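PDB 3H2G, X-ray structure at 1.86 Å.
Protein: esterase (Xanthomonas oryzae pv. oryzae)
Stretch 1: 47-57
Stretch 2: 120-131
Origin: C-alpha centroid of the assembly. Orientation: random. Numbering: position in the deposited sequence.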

ATOM      1  N   ALA A  47      -5.150  -3.310  18.177  1.00  8.62           N
ATOM      2  CA  ALA A  47      -6.224  -4.280  18.034  1.00  8.41           C
ATOM      3  C   ALA A  47      -6.170  -4.914  16.653  1.00  8.75           C
ATOM      4  O   ALA A  47      -5.593  -4.354  15.719  1.00  7.06           O
ATOM      5  CB  ALA A  47      -7.578  -3.604  18.247  1.00  9.61           C
ATOM      6  N   GLU A  48      -6.757  -6.099  16.539  1.00  9.27           N
ATOM      7  CA  GLU A  48      -6.807  -6.815  15.276  1.00  9.01           C
ATOM      8  C   GLU A  48      -8.261  -7.208  15.072  1.00  8.15           C
ATOM      9  O   GLU A  48      -9.045  -7.220  16.024  1.00  8.40           O
ATOM     10  CB  GLU A  48      -5.921  -8.064  15.325  1.00  8.90           C
ATOM     11  CG  GLU A  48      -6.346  -9.090  16.365  1.00  9.68           C
ATOM     12  CD  GLU A  48      -5.352 -10.224  16.505  1.00 12.08           C
ATOM     13  OE1 GLU A  48      -5.610 -11.139  17.315  1.00 10.41           O
ATOM     14  OE2 GLU A  48      -4.314 -10.204  15.810  1.00 10.85           O
ATOM     15  N   PHE A  49      -8.627  -7.520  13.837  1.00  8.42           N
ATOM     16  CA  PHE A  49     -10.001  -7.900  13.564  1.00  6.80           C
ATOM     17  C   PHE A  49     -10.144  -8.562  12.200  1.00  7.57           C
ATOM     18  O   PHE A  49      -9.259  -8.455  11.349  1.00  5.25           O
ATOM     19  CB  PHE A  49     -10.907  -6.660  13.662  1.00  7.40           C
ATOM     20  CG  PHE A  49     -10.607  -5.592  12.638  1.00  6.83           C
ATOM     21  CD1 PHE A  49     -11.257  -5.587  11.406  1.00  6.87           C
ATOM     22  CD2 PHE A  49      -9.661  -4.603  12.900  1.00  7.37           C
ATOM     23  CE1 PHE A  49     -10.967  -4.606  10.445  1.00  7.96           C
ATOM     24  CE2 PHE A  49      -9.361  -3.618  11.946  1.00  4.94           C
ATOM     25  CZ  PHE A  49     -10.015  -3.622  10.720  1.00  7.44           C
ATOM     26  N   THR A  50     -11.248  -9.279  12.011  1.00  6.49           N
ATOM     27  CA  THR A  50     -11.526  -9.926  10.733  1.00  5.89           C
ATOM     28  C   THR A  50     -12.897  -9.424  10.316  1.00  6.46           C
ATOM     29  O   THR A  50     -13.728  -9.088  11.164  1.00  6.03           O
ATOM     30  CB  THR A  50     -11.536 -11.465  10.842  1.00  7.06           C
ATOM     31  OG1 THR A  50     -12.556 -11.884  11.756  1.00  5.43           O
ATOM     32  CG2 THR A  50     -10.180 -11.963  11.329  1.00  7.14           C
ATOM     33  N   TYR A  51     -13.138  -9.360   9.013  1.00  5.51           N
ATOM     34  CA  TYR A  51     -14.412  -8.846   8.534  1.00  5.86           C
ATOM     35  C   TYR A  51     -14.832  -9.416   7.192  1.00  5.50           C
ATOM     36  O   TYR A  51     -14.042 -10.041   6.484  1.00  5.38           O
ATOM     37  CB  TYR A  51     -14.337  -7.320   8.427  1.00  5.28           C
ATOM     38  CG  TYR A  51     -13.232  -6.832   7.505  1.00  5.82           C
ATOM     39  CD1 TYR A  51     -11.899  -6.802   7.928  1.00  6.72           C
ATOM     40  CD2 TYR A  51     -13.517  -6.423   6.203  1.00  6.53           C
ATOM     41  CE1 TYR A  51     -10.875  -6.374   7.070  1.00  6.09           C
ATOM     42  CE2 TYR A  51     -12.504  -5.997   5.335  1.00  6.23           C
ATOM     43  CZ  TYR A  51     -11.187  -5.974   5.776  1.00  7.27           C
ATOM     44  OH  TYR A  51     -10.188  -5.549   4.925  1.00  6.70           O
ATOM     45  N   ALA A  52     -16.095  -9.188   6.853  1.00  5.63           N
ATOM     46  CA  ALA A  52     -16.650  -9.646   5.595  1.00  6.54           C
ATOM     47  C   ALA A  52     -16.389  -8.572   4.545  1.00  6.97           C
ATOM     48  O   ALA A  52     -16.516  -7.380   4.819  1.00  7.43           O
ATOM     49  CB  ALA A  52     -18.154  -9.883   5.744  1.00  6.38           C
ATOM     50  N   THR A  53     -16.020  -9.000   3.343  1.00  7.08           N
ATOM     51  CA  THR A  53     -15.760  -8.070   2.254  1.00  6.92           C
ATOM     52  C   THR A  53     -16.056  -8.790   0.944  1.00  7.40           C
ATOM     53  O   THR A  53     -16.754  -9.806   0.943  1.00  7.00           O
ATOM     54  CB  THR A  53     -14.293  -7.571   2.294  1.00  6.24           C
ATOM     55  OG1 THR A  53     -14.107  -6.546   1.311  1.00  7.38           O
ATOM     56  CG2 THR A  53     -13.323  -8.719   2.037  1.00  6.61           C
ATOM     57  N   ILE A  54     -15.546  -8.276  -0.172  1.00  6.41           N
ATOM     58  CA  ILE A  54     -15.796  -8.913  -1.462  1.00  6.33           C
ATOM     59  C   ILE A  54     -14.529  -9.282  -2.212  1.00  7.04           C
ATOM     60  O   ILE A  54     -13.468  -8.694  -1.994  1.00  6.42           O
ATOM     61  CB  ILE A  54     -16.635  -8.010  -2.396  1.00  7.02           C
ATOM     62  CG1 ILE A  54     -15.998  -6.620  -2.484  1.00  5.89           C
ATOM     63  CG2 ILE A  54     -18.078  -7.941  -1.903  1.00  7.86           C
ATOM     64  CD1 ILE A  54     -16.608  -5.724  -3.549  1.00  8.04           C
ATOM     65  N   GLY A  55     -14.656 -10.268  -3.096  1.00  7.41           N
ATOM     66  CA  GLY A  55     -13.538 -10.700  -3.912  1.00  7.63           C
ATOM     67  C   GLY A  55     -13.498  -9.838  -5.161  1.00  7.27           C
ATOM     68  O   GLY A  55     -14.262  -8.877  -5.276  1.00  8.37           O
ATOM     69  N   VAL A  56     -12.628 -10.179  -6.107  1.00  6.41           N
ATOM     70  CA  VAL A  56     -12.501  -9.390  -7.327  1.00  6.84           C
ATOM     71  C   VAL A  56     -13.715  -9.495  -8.244  1.00  8.60           C
ATOM     72  O   VAL A  56     -13.881  -8.680  -9.150  1.00  9.52           O
ATOM     73  CB  VAL A  56     -11.230  -9.780  -8.124  1.00  7.58           C
ATOM     74  CG1 VAL A  56      -9.995  -9.644  -7.234  1.00  7.90           C
ATOM     75  CG2 VAL A  56     -11.350 -11.200  -8.653  1.00  7.52           C
ATOM     76  N   GLU A  57     -14.557 -10.498  -8.013  1.00  8.10           N
ATOM     77  CA  GLU A  57     -15.755 -10.681  -8.826  1.00 10.00           C
ATOM     78  C   GLU A  57     -16.989 -10.281  -8.026  1.00 10.69           C
ATOM     79  O   GLU A  57     -18.118 -10.575  -8.415  1.00  9.53           O
ATOM     80  CB  GLU A  57     -15.883 -12.139  -9.279  1.00 11.69           C
ATOM     81  CG  GLU A  57     -14.768 -12.625 -10.202  1.00 15.63           C
ATOM     82  CD  GLU A  57     -14.583 -11.732 -11.416  1.00 17.98           C
ATOM     83  OE1 GLU A  57     -15.597 -11.279 -11.986  1.00 20.13           O
ATOM     84  OE2 GLU A  57     -13.423 -11.488 -11.811  1.00 19.59           O
ATOM     85  N   VAL A 120      -5.850   4.674  13.411  1.00  5.39           N
ATOM     86  CA  VAL A 120      -5.338   4.082  12.184  1.00  5.61           C
ATOM     87  C   VAL A 120      -5.928   2.709  11.909  1.00  6.41           C
ATOM     88  O   VAL A 120      -5.904   1.832  12.767  1.00  5.59           O
ATOM     89  CB  VAL A 120      -3.795   3.959  12.232  1.00  5.97           C
ATOM     90  CG1 VAL A 120      -3.271   3.431  10.899  1.00  6.83           C
ATOM     91  CG2 VAL A 120      -3.171   5.309  12.542  1.00  3.65           C
ATOM     92  N   VAL A 121      -6.461   2.537  10.703  1.00  5.75           N
ATOM     93  CA  VAL A 121      -7.051   1.268  10.299  1.00  5.03           C
ATOM     94  C   VAL A 121      -6.423   0.805   8.994  1.00  4.74           C
ATOM     95  O   VAL A 121      -6.360   1.563   8.028  1.00  3.99           O
ATOM     96  CB  VAL A 121      -8.569   1.387  10.066  1.00  7.94           C
ATOM     97  CG1 VAL A 121      -9.140   0.016   9.712  1.00  7.45           C
ATOM     98  CG2 VAL A 121      -9.248   1.947  11.303  1.00  9.79           C
ATOM     99  N   GLY A 122      -5.964  -0.441   8.968  1.00  5.32           N
ATOM    100  CA  GLY A 122      -5.362  -0.968   7.759  1.00  5.64           C
ATOM    101  C   GLY A 122      -5.816  -2.390   7.491  1.00  5.47           C
ATOM    102  O   GLY A 122      -5.928  -3.194   8.412  1.00  5.92           O
ATOM    103  N   SER A 123      -6.112  -2.692   6.234  1.00  4.89           N
ATOM    104  CA  SER A 123      -6.524  -4.038   5.860  1.00  3.71           C
ATOM    105  C   SER A 123      -5.271  -4.801   5.476  1.00  5.32           C
ATOM    106  O   SER A 123      -4.332  -4.212   4.951  1.00  5.40           O
ATOM    107  CB  SER A 123      -7.463  -4.001   4.653  1.00  5.13           C
ATOM    108  OG  SER A 123      -7.675  -5.307   4.138  1.00  5.14           O
ATOM    109  N   ASP A 124      -5.242  -6.105   5.743  1.00  5.66           N
ATOM    110  CA  ASP A 124      -4.089  -6.897   5.348  1.00  5.86           C
ATOM    111  C   ASP A 124      -4.220  -7.224   3.861  1.00  6.12           C
ATOM    112  O   ASP A 124      -3.284  -7.729   3.245  1.00  5.72           O
ATOM    113  CB  ASP A 124      -3.995  -8.183   6.174  1.00  5.93           C
ATOM    114  CG  ASP A 124      -3.496  -7.927   7.584  1.00  5.94           C
ATOM    115  OD1 ASP A 124      -2.507  -7.177   7.730  1.00  5.10           O
ATOM    116  OD2 ASP A 124      -4.081  -8.473   8.542  1.00  6.78           O
ATOM    117  N   TYR A 125      -5.389  -6.906   3.298  1.00  6.45           N
ATOM    118  CA  TYR A 125      -5.709  -7.135   1.882  1.00  5.15           C
ATOM    119  C   TYR A 125      -6.231  -8.547   1.632  1.00  6.18           C
ATOM    120  O   TYR A 125      -6.013  -9.451   2.435  1.00  5.86           O
ATOM    121  CB  TYR A 125      -4.483  -6.935   0.979  1.00  4.86           C
ATOM    122  CG  TYR A 125      -3.867  -5.552   0.957  1.00  5.15           C
ATOM    123  CD1 TYR A 125      -2.578  -5.367   0.456  1.00  4.86           C
ATOM    124  CD2 TYR A 125      -4.566  -4.431   1.412  1.00  4.87           C
ATOM    125  CE1 TYR A 125      -1.996  -4.109   0.405  1.00  5.90           C
ATOM    126  CE2 TYR A 125      -3.988  -3.156   1.362  1.00  5.65           C
ATOM    127  CZ  TYR A 125      -2.701  -3.007   0.856  1.00  5.40           C
ATOM    128  OH  TYR A 125      -2.113  -1.763   0.792  1.00  6.38           O
ATOM    129  N   LEU A 126      -6.911  -8.732   0.503  1.00  5.01           N
ATOM    130  CA  LEU A 126      -7.426 -10.045   0.138  1.00  5.84           C
ATOM    131  C   LEU A 126      -6.258 -11.006  -0.064  1.00  6.11           C
ATOM    132  O   LEU A 126      -5.244 -10.639  -0.654  1.00  4.57           O
ATOM    133  CB  LEU A 126      -8.222  -9.974  -1.170  1.00  6.53           C
ATOM    134  CG  LEU A 126      -9.626  -9.367  -1.198  1.00  5.25           C
ATOM    135  CD1 LEU A 126     -10.174  -9.456  -2.617  1.00  5.09           C
ATOM    136  CD2 LEU A 126     -10.538 -10.118  -0.243  1.00  5.98           C
ATOM    137  N   GLY A 127      -6.400 -12.232   0.430  1.00  7.10           N
ATOM    138  CA  GLY A 127      -5.357 -13.226   0.247  1.00  7.08           C
ATOM    139  C   GLY A 127      -4.185 -13.182   1.208  1.00  6.64           C
ATOM    140  O   GLY A 127      -3.279 -14.009   1.106  1.00  7.35           O
ATOM    141  N   LEU A 128      -4.192 -12.231   2.135  1.00  4.97           N
ATOM    142  CA  LEU A 128      -3.108 -12.108   3.107  1.00  4.58           C
ATOM    143  C   LEU A 128      -3.675 -12.108   4.521  1.00  5.96           C
ATOM    144  O   LEU A 128      -4.879 -11.945   4.709  1.00  7.60           O
ATOM    145  CB  LEU A 128      -2.322 -10.817   2.859  1.00  3.51           C
ATOM    146  CG  LEU A 128      -1.696 -10.696   1.466  1.00  5.02           C
ATOM    147  CD1 LEU A 128      -1.118  -9.300   1.285  1.00  4.61           C
ATOM    148  CD2 LEU A 128      -0.619 -11.765   1.284  1.00  4.56           C
ATOM    149  N   GLY A 129      -2.810 -12.285   5.514  1.00  6.50           N
ATOM    150  CA  GLY A 129      -3.282 -12.311   6.887  1.00  7.02           C
ATOM    151  C   GLY A 129      -4.268 -13.449   7.083  1.00  8.96           C
ATOM    152  O   GLY A 129      -4.005 -14.577   6.666  1.00  8.68           O
ATOM    153  N   LYS A 130      -5.412 -13.161   7.698  1.00  8.29           N
ATOM    154  CA  LYS A 130      -6.421 -14.190   7.943  1.00  9.49           C
ATOM    155  C   LYS A 130      -7.461 -14.324   6.827  1.00 10.68           C
ATOM    156  O   LYS A 130      -8.446 -15.047   6.977  1.00 12.93           O
ATOM    157  CB  LYS A 130      -7.141 -13.911   9.262  1.00  8.56           C
ATOM    158  CG  LYS A 130      -6.262 -13.989  10.497  1.00 10.71           C
ATOM    159  CD  LYS A 130      -7.090 -13.707  11.745  1.00 13.31           C
ATOM    160  CE  LYS A 130      -6.260 -13.790  13.011  1.00 17.34           C
ATOM    161  NZ  LYS A 130      -7.096 -13.526  14.225  1.00 17.54           N
ATOM    162  N   SER A 131      -7.244 -13.640   5.710  1.00  8.82           N
ATOM    163  CA  SER A 131      -8.187 -13.692   4.595  1.00  8.78           C
ATOM    164  C   SER A 131      -8.342 -15.095   4.014  1.00  8.72           C
ATOM    165  O   SER A 131      -7.385 -15.872   3.973  1.00  8.84           O
ATOM    166  CB  SER A 131      -7.744 -12.737   3.487  1.00  6.91           C
ATOM    167  OG  SER A 131      -8.576 -12.863   2.347  1.00  6.49           O
TER

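Buried polar groups must find partners, and the contact between the strand 47–54 of this esterase and the segment 120–131 illustrates how sparingly this can be done. A single hydrogen bond joins the two stretches: Ser123 OG donates to Tyr51 OH over 2.6 Å. The serine oxygen lies near the plane of the tyrosine ring, at its edge, where the phenolic hydroxyl can be reached. While donating to Tyr51, Ser123 OG also accepts from the backbone, at 2.9 Å from Tyr125 N, so that the same hydroxyl serves both the contact and its own chain. Tyr51 OH has a further partner elsewhere in the structure.

Charge is handled differently. Glu48 OE1 and Lys130 NZ stand 4.2 Å apart, beyond a salt bridge, and both carboxylate oxygens of Glu48 are hydrogen-bonded elsewhere. The extended lysine instead lays its aliphatic part against Thr50, with Lys130 CD 3.6 Å from Thr50 CG2.

Phe49 CZ meets Val121 CG1 at 3.9 Å, at the ring edge. Leu126 rests its methyls on a backbone carbonyl without a hydrogen bond: Leu126 CD1 lies 3.4 Å and Leu126 CD2 3.7 Å from Ile54 O, and Leu126 CD2 is also 3.9 Å from Thr53 CG2. The loop carrying Leu126 is braced internally: Ser131 OG accepts from Gly127 N at 3.0 Å, and Ser131 N donates to Leu128 O at 3.1 Å, closing a type II' turn.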